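Local coordinates for protein-glutamine gamma-glutamyltransferase 2 (PDB 1G0D), which probably catalyses the calcium-dependent cross-linking of proteins by joining peptide-bound glutamine to lysine or other primary amines, at residues A[288-301]-A[327-339]. Sequence-based numbering, arbitrary orientation.
With SO4 (sulfate ion), chain B.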
loop_
_atom_site.group_PDB
_atom_site.type_symbol
_atom_site.label_atom_id
_atom_site.label_comp_id
_atom_site.label_asym_id
_atom_site.label_seq_id
_atom_site.Cartn_x
_atom_site.Cartn_y
_atom_site.Cartn_z
ATOM N N ILE A 288 1.718 -13.877 -1.287
ATOM C CA ILE A 288 0.327 -13.716 -0.890
ATOM C C ILE A 288 -0.299 -12.662 -1.781
ATOM O O ILE A 288 0.188 -11.546 -1.835
ATOM C CB ILE A 288 0.214 -13.292 0.605
ATOM C CG1 ILE A 288 0.934 -14.320 1.497
ATOM C CG2 ILE A 288 -1.226 -13.205 1.020
ATOM C CD1 ILE A 288 0.838 -14.043 3.009
ATOM N N PRO A 289 -1.364 -13.010 -2.517
ATOM C CA PRO A 289 -2.036 -12.051 -3.404
ATOM C C PRO A 289 -2.418 -10.754 -2.646
ATOM O O PRO A 289 -3.132 -10.801 -1.630
ATOM C CB PRO A 289 -3.250 -12.824 -3.902
ATOM C CG PRO A 289 -2.891 -14.208 -3.740
ATOM C CD PRO A 289 -1.995 -14.330 -2.576
ATOM N N THR A 290 -1.963 -9.598 -3.140
ATOM C CA THR A 290 -2.202 -8.313 -2.442
ATOM C C THR A 290 -2.462 -7.084 -3.345
ATOM O O THR A 290 -1.898 -6.949 -4.439
ATOM C CB THR A 290 -0.955 -8.036 -1.504
ATOM O OG1 THR A 290 -0.786 -9.139 -0.605
ATOM C CG2 THR A 290 -1.089 -6.751 -0.706
ATOM N N ARG A 291 -3.326 -6.187 -2.907
ATOM C CA ARG A 291 -3.553 -4.964 -3.678
ATOM C C ARG A 291 -3.813 -3.777 -2.766
ATOM O O ARG A 291 -4.594 -3.865 -1.812
ATOM C CB ARG A 291 -4.738 -5.097 -4.608
ATOM C CG ARG A 291 -5.952 -5.698 -3.964
ATOM C CD ARG A 291 -7.101 -5.690 -4.926
ATOM N NE ARG A 291 -8.316 -6.130 -4.272
ATOM C CZ ARG A 291 -9.442 -6.418 -4.904
ATOM N NH1 ARG A 291 -9.512 -6.313 -6.228
ATOM N NH2 ARG A 291 -10.501 -6.798 -4.202
ATOM N N PRO A 292 -3.131 -2.654 -3.012
ATOM C CA PRO A 292 -3.351 -1.478 -2.169
ATOM C C PRO A 292 -4.713 -0.872 -2.398
ATOM O O PRO A 292 -5.043 -0.539 -3.545
ATOM C CB PRO A 292 -2.253 -0.513 -2.602
ATOM C CG PRO A 292 -1.262 -1.383 -3.276
ATOM C CD PRO A 292 -2.069 -2.403 -3.992
ATOM N N ILE A 293 -5.515 -0.746 -1.334
ATOM C CA ILE A 293 -6.810 -0.098 -1.507
ATOM C C ILE A 293 -6.829 1.278 -0.813
ATOM O O ILE A 293 -6.216 1.446 0.241
ATOM C CB ILE A 293 -8.015 -0.971 -1.052
ATOM C CG1 ILE A 293 -8.316 -0.681 0.347
ATOM C CG2 ILE A 293 -7.847 -2.455 -1.303
ATOM C CD1 ILE A 293 -9.689 -0.182 0.326
ATOM N N THR A 294 -7.490 2.264 -1.437
ATOM C CA THR A 294 -7.585 3.632 -0.892
ATOM C C THR A 294 -9.015 4.006 -0.516
ATOM O O THR A 294 -9.944 3.778 -1.276
ATOM C CB THR A 294 -7.078 4.681 -1.906
ATOM O OG1 THR A 294 -5.716 4.417 -2.223
ATOM C CG2 THR A 294 -7.096 6.027 -1.325
ATOM N N ASN A 295 -9.195 4.608 0.650
ATOM C CA ASN A 295 -10.518 4.994 1.123
ATOM C C ASN A 295 -10.625 6.490 1.107
ATOM O O ASN A 295 -9.737 7.157 1.634
ATOM C CB ASN A 295 -10.674 4.522 2.551
ATOM C CG ASN A 295 -12.062 4.710 3.071
ATOM O OD1 ASN A 295 -13.023 4.679 2.307
ATOM N ND2 ASN A 295 -12.187 4.907 4.385
ATOM N N PHE A 296 -11.664 7.054 0.514
ATOM C CA PHE A 296 -11.766 8.513 0.542
ATOM C C PHE A 296 -12.744 8.894 1.664
ATOM O O PHE A 296 -13.738 8.214 1.874
ATOM C CB PHE A 296 -12.179 9.031 -0.828
ATOM C CG PHE A 296 -11.071 8.904 -1.865
ATOM C CD1 PHE A 296 -10.062 9.864 -1.952
ATOM C CD2 PHE A 296 -11.031 7.822 -2.742
ATOM C CE1 PHE A 296 -9.019 9.749 -2.894
ATOM C CE2 PHE A 296 -9.983 7.697 -3.696
ATOM C CZ PHE A 296 -8.983 8.666 -3.765
ATOM N N ALA A 297 -12.443 9.966 2.402
ATOM C CA ALA A 297 -13.253 10.371 3.557
ATOM C C ALA A 297 -13.103 9.204 4.563
ATOM O O ALA A 297 -14.027 8.428 4.840
ATOM C CB ALA A 297 -14.733 10.589 3.149
ATOM N N SER A 298 -11.891 9.088 5.094
ATOM C CA SER A 298 -11.554 8.030 6.020
ATOM C C SER A 298 -11.756 8.306 7.483
ATOM O O SER A 298 -11.106 9.159 8.040
ATOM C CB SER A 298 -10.105 7.661 5.828
ATOM O OG SER A 298 -10.025 6.344 5.336
ATOM N N ALA A 299 -12.633 7.561 8.128
ATOM C CA ALA A 299 -12.828 7.749 9.560
ATOM C C ALA A 299 -11.722 7.072 10.388
ATOM O O ALA A 299 -11.990 6.318 11.333
ATOM C CB ALA A 299 -14.165 7.219 9.968
ATOM N N HIS A 300 -10.472 7.366 10.052
ATOM C CA HIS A 300 -9.348 6.789 10.793
ATOM C C HIS A 300 -9.225 7.325 12.220
ATOM O O HIS A 300 -8.944 6.590 13.169
ATOM C CB HIS A 300 -8.046 7.089 10.083
ATOM C CG HIS A 300 -6.897 6.339 10.653
ATOM N ND1 HIS A 300 -6.837 4.960 10.647
ATOM C CD2 HIS A 300 -5.768 6.763 11.264
ATOM C CE1 HIS A 300 -5.719 4.569 11.231
ATOM N NE2 HIS A 300 -5.053 5.643 11.616
ATOM N N ASP A 301 -9.389 8.643 12.306
ATOM C CA ASP A 301 -9.317 9.494 13.505
ATOM C C ASP A 301 -10.186 9.105 14.694
ATOM O O ASP A 301 -9.825 9.319 15.846
ATOM C CB ASP A 301 -9.762 10.880 13.092
ATOM C CG ASP A 301 -11.086 10.844 12.292
ATOM O OD1 ASP A 301 -11.023 10.579 11.075
ATOM O OD2 ASP A 301 -12.188 11.067 12.867
ATOM N N SER A 327 -11.576 16.231 11.696
ATOM C CA SER A 327 -12.303 15.052 11.281
ATOM C C SER A 327 -11.604 14.137 10.273
ATOM O O SER A 327 -10.360 14.038 10.214
ATOM C CB SER A 327 -13.658 15.461 10.719
ATOM O OG SER A 327 -14.662 14.636 11.252
ATOM N N SER A 328 -12.450 13.465 9.495
ATOM C CA SER A 328 -12.042 12.489 8.505
ATOM C C SER A 328 -10.945 12.898 7.574
ATOM O O SER A 328 -10.925 14.020 7.073
ATOM C CB SER A 328 -13.255 12.061 7.687
ATOM O OG SER A 328 -14.313 11.627 8.541
ATOM N N TRP A 329 -10.038 11.957 7.333
ATOM C CA TRP A 329 -8.908 12.161 6.437
ATOM C C TRP A 329 -9.378 12.329 4.993
ATOM O O TRP A 329 -10.439 11.808 4.630
ATOM C CB TRP A 329 -7.991 10.949 6.523
ATOM C CG TRP A 329 -7.309 10.789 7.835
ATOM C CD1 TRP A 329 -7.713 11.288 9.052
ATOM C CD2 TRP A 329 -6.081 10.075 8.076
ATOM N NE1 TRP A 329 -6.805 10.921 10.031
ATOM C CE2 TRP A 329 -5.800 10.179 9.457
ATOM C CE3 TRP A 329 -5.191 9.359 7.257
ATOM C CZ2 TRP A 329 -4.657 9.582 10.031
ATOM C CZ3 TRP A 329 -4.057 8.769 7.833
ATOM C CH2 TRP A 329 -3.806 8.884 9.199
ATOM N N ASN A 330 -8.601 13.025 4.158
ATOM C CA ASN A 330 -9.002 13.205 2.756
ATOM C C ASN A 330 -9.055 11.821 2.074
ATOM O O ASN A 330 -9.880 11.565 1.178
ATOM C CB ASN A 330 -8.019 14.110 2.016
ATOM C CG ASN A 330 -8.223 15.588 2.321
ATOM O OD1 ASN A 330 -9.039 15.964 3.175
ATOM N ND2 ASN A 330 -7.471 16.434 1.627
ATOM N N PHE A 331 -8.158 10.936 2.502
ATOM C CA PHE A 331 -8.102 9.560 2.005
ATOM C C PHE A 331 -7.187 8.813 2.936
ATOM O O PHE A 331 -6.481 9.400 3.742
ATOM C CB PHE A 331 -7.586 9.471 0.546
ATOM C CG PHE A 331 -6.095 9.663 0.401
ATOM C CD1 PHE A 331 -5.558 10.920 0.095
ATOM C CD2 PHE A 331 -5.224 8.608 0.608
ATOM C CE1 PHE A 331 -4.170 11.123 0.008
ATOM C CE2 PHE A 331 -3.822 8.800 0.523
ATOM C CZ PHE A 331 -3.297 10.061 0.223
ATOM N N HIS A 332 -7.232 7.505 2.859
ATOM C CA HIS A 332 -6.378 6.692 3.688
ATOM C C HIS A 332 -6.241 5.380 2.972
ATOM O O HIS A 332 -7.223 4.841 2.464
ATOM C CB HIS A 332 -6.997 6.449 5.055
ATOM C CG HIS A 332 -6.245 5.447 5.872
ATOM N ND1 HIS A 332 -4.873 5.494 6.017
ATOM C CD2 HIS A 332 -6.671 4.399 6.623
ATOM C CE1 HIS A 332 -4.484 4.519 6.828
ATOM N NE2 HIS A 332 -5.555 3.844 7.210
ATOM N N CYS A 333 -5.027 4.860 2.962
ATOM C CA CYS A 333 -4.710 3.625 2.297
ATOM C C CYS A 333 -4.376 2.426 3.197
ATOM O O CYS A 333 -3.840 2.564 4.299
ATOM C CB CYS A 333 -3.512 3.856 1.386
ATOM S SG CYS A 333 -3.652 5.160 0.208
ATOM N N TRP A 334 -4.711 1.241 2.709
ATOM C CA TRP A 334 -4.358 0.003 3.376
ATOM C C TRP A 334 -4.162 -1.059 2.284
ATOM O O TRP A 334 -4.052 -0.763 1.096
ATOM C CB TRP A 334 -5.390 -0.436 4.442
ATOM C CG TRP A 334 -6.779 -0.681 3.969
ATOM C CD1 TRP A 334 -7.262 -1.822 3.391
ATOM C CD2 TRP A 334 -7.896 0.226 4.057
ATOM N NE1 TRP A 334 -8.611 -1.680 3.112
ATOM C CE2 TRP A 334 -9.019 -0.434 3.510
ATOM C CE3 TRP A 334 -8.051 1.530 4.545
ATOM C CZ2 TRP A 334 -10.275 0.167 3.439
ATOM C CZ3 TRP A 334 -9.313 2.129 4.472
ATOM C CH2 TRP A 334 -10.405 1.441 3.921
ATOM N N VAL A 335 -4.141 -2.307 2.679
ATOM C CA VAL A 335 -3.895 -3.347 1.722
ATOM C C VAL A 335 -4.874 -4.488 1.936
ATOM O O VAL A 335 -5.334 -4.701 3.042
ATOM C CB VAL A 335 -2.427 -3.734 1.924
ATOM C CG1 VAL A 335 -2.245 -5.170 2.328
ATOM C CG2 VAL A 335 -1.680 -3.331 0.745
ATOM N N GLU A 336 -5.245 -5.180 0.864
ATOM C CA GLU A 336 -6.148 -6.334 0.943
ATOM C C GLU A 336 -5.307 -7.553 0.539
ATOM O O GLU A 336 -4.617 -7.494 -0.483
ATOM C CB GLU A 336 -7.285 -6.171 -0.056
ATOM C CG GLU A 336 -8.667 -6.040 0.546
ATOM C CD GLU A 336 -9.681 -5.615 -0.480
ATOM O OE1 GLU A 336 -9.601 -6.051 -1.648
ATOM O OE2 GLU A 336 -10.568 -4.824 -0.136
ATOM N N SER A 337 -5.326 -8.632 1.325
ATOM C CA SER A 337 -4.562 -9.843 0.969
ATOM C C SER A 337 -5.516 -11.023 0.832
ATOM O O SER A 337 -6.410 -11.192 1.635
ATOM C CB SER A 337 -3.517 -10.198 2.036
ATOM O OG SER A 337 -2.394 -9.340 1.990
ATOM N N TRP A 338 -5.308 -11.851 -0.177
ATOM C CA TRP A 338 -6.160 -13.013 -0.412
ATOM C C TRP A 338 -5.687 -14.221 0.341
ATOM O O TRP A 338 -4.549 -14.615 0.212
ATOM C CB TRP A 338 -6.177 -13.393 -1.891
ATOM C CG TRP A 338 -7.194 -14.435 -2.210
ATOM C CD1 TRP A 338 -7.032 -15.808 -2.180
ATOM C CD2 TRP A 338 -8.560 -14.205 -2.588
ATOM N NE1 TRP A 338 -8.217 -16.433 -2.525
ATOM C CE2 TRP A 338 -9.169 -15.463 -2.779
ATOM C CE3 TRP A 338 -9.334 -13.049 -2.785
ATOM C CZ2 TRP A 338 -10.511 -15.592 -3.153
ATOM C CZ3 TRP A 338 -10.672 -13.180 -3.160
ATOM C CH2 TRP A 338 -11.243 -14.436 -3.337
ATOM N N MET A 339 -6.580 -14.820 1.109
ATOM C CA MET A 339 -6.273 -16.030 1.861
ATOM C C MET A 339 -7.569 -16.570 2.475
ATOM O O MET A 339 -8.537 -15.829 2.648
ATOM C CB MET A 339 -5.301 -15.718 2.975
ATOM C CG MET A 339 -5.884 -14.890 4.111
ATOM S SD MET A 339 -4.533 -14.320 5.158
ATOM C CE MET A 339 -3.904 -13.072 4.227
HETATM S S SO4 B . -12.472 -8.928 -6.668
HETATM O O1 SO4 B . -13.003 -8.907 -5.390
HETATM O O2 SO4 B . -11.427 -9.880 -6.688
HETATM O O3 SO4 B . -13.517 -9.472 -7.410
HETATM O O4 SO4 B . -12.187 -7.589 -7.105
HETATM O O HOH W 1 -14.495 12.922 13.377
#
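Strands 290-295 and 331-339 run antiparallel, their axes 4.5 Å apart at 146°, and R291/E336, I293/W334 and N295/H332 are hydrogen-bonded pairs between non-hydrogen-bonded ones. They are neighbours in the antiparallel sheet of the papain-like transglutaminase core, and the second carries the catalytic H332. P292 suits its place because a non-hydrogen-bonded position asks no N-H of it; its ring touches C280 of helix 272-286, which bears the active-site C272, as T290 touches L283 and C333 touches W273. On that same face S337 OG donates to T290 OG1 (3.1 Å). With OG1 beside the backbone N, T290 CG2 is left anti to it and rests on V335 CG1.

The other face carries R291, I293, W334 and E336. The long, extended R291 chain reaches E336 alongside, guanidinium and carboxylate planes 57° apart. R291 NE and NH2 both donate to E336 OE1, at 2.9 and 2.8 Å, a side-on salt bridge with that oxygen in the guanidinium plane, while NH1 bonds a sulfate, probably from the crystallisation liquor, that W351 NE1 also binds. The carboxylate, and in this crystal the sulfate, probably offset the buried arginine's charge. W334, whose NE1 bonds Y440, offers a flat indole face to aliphatic I293 CG1, and its far end meets N295 CB at CZ3 (3.4 Å).

Beyond the corners at A297 and N330, S298 and W329 pair again through two backbone bonds. H300 CB lies over the five-membered ring of W329, and with CG anti to the backbone N the imidazole turns its edge to the six-membered ring, planes at 66°. H332 completes this aromatic cluster as histidine of the Cys-His-Asp catalytic triad: its side chain lies near that of C272, and its NE2 is hydrogen-bonded to D355 OD2. The two imidazoles meet obliquely, H300 ND1, itself bonded to E393, lying 3.8 Å from H332 NE2.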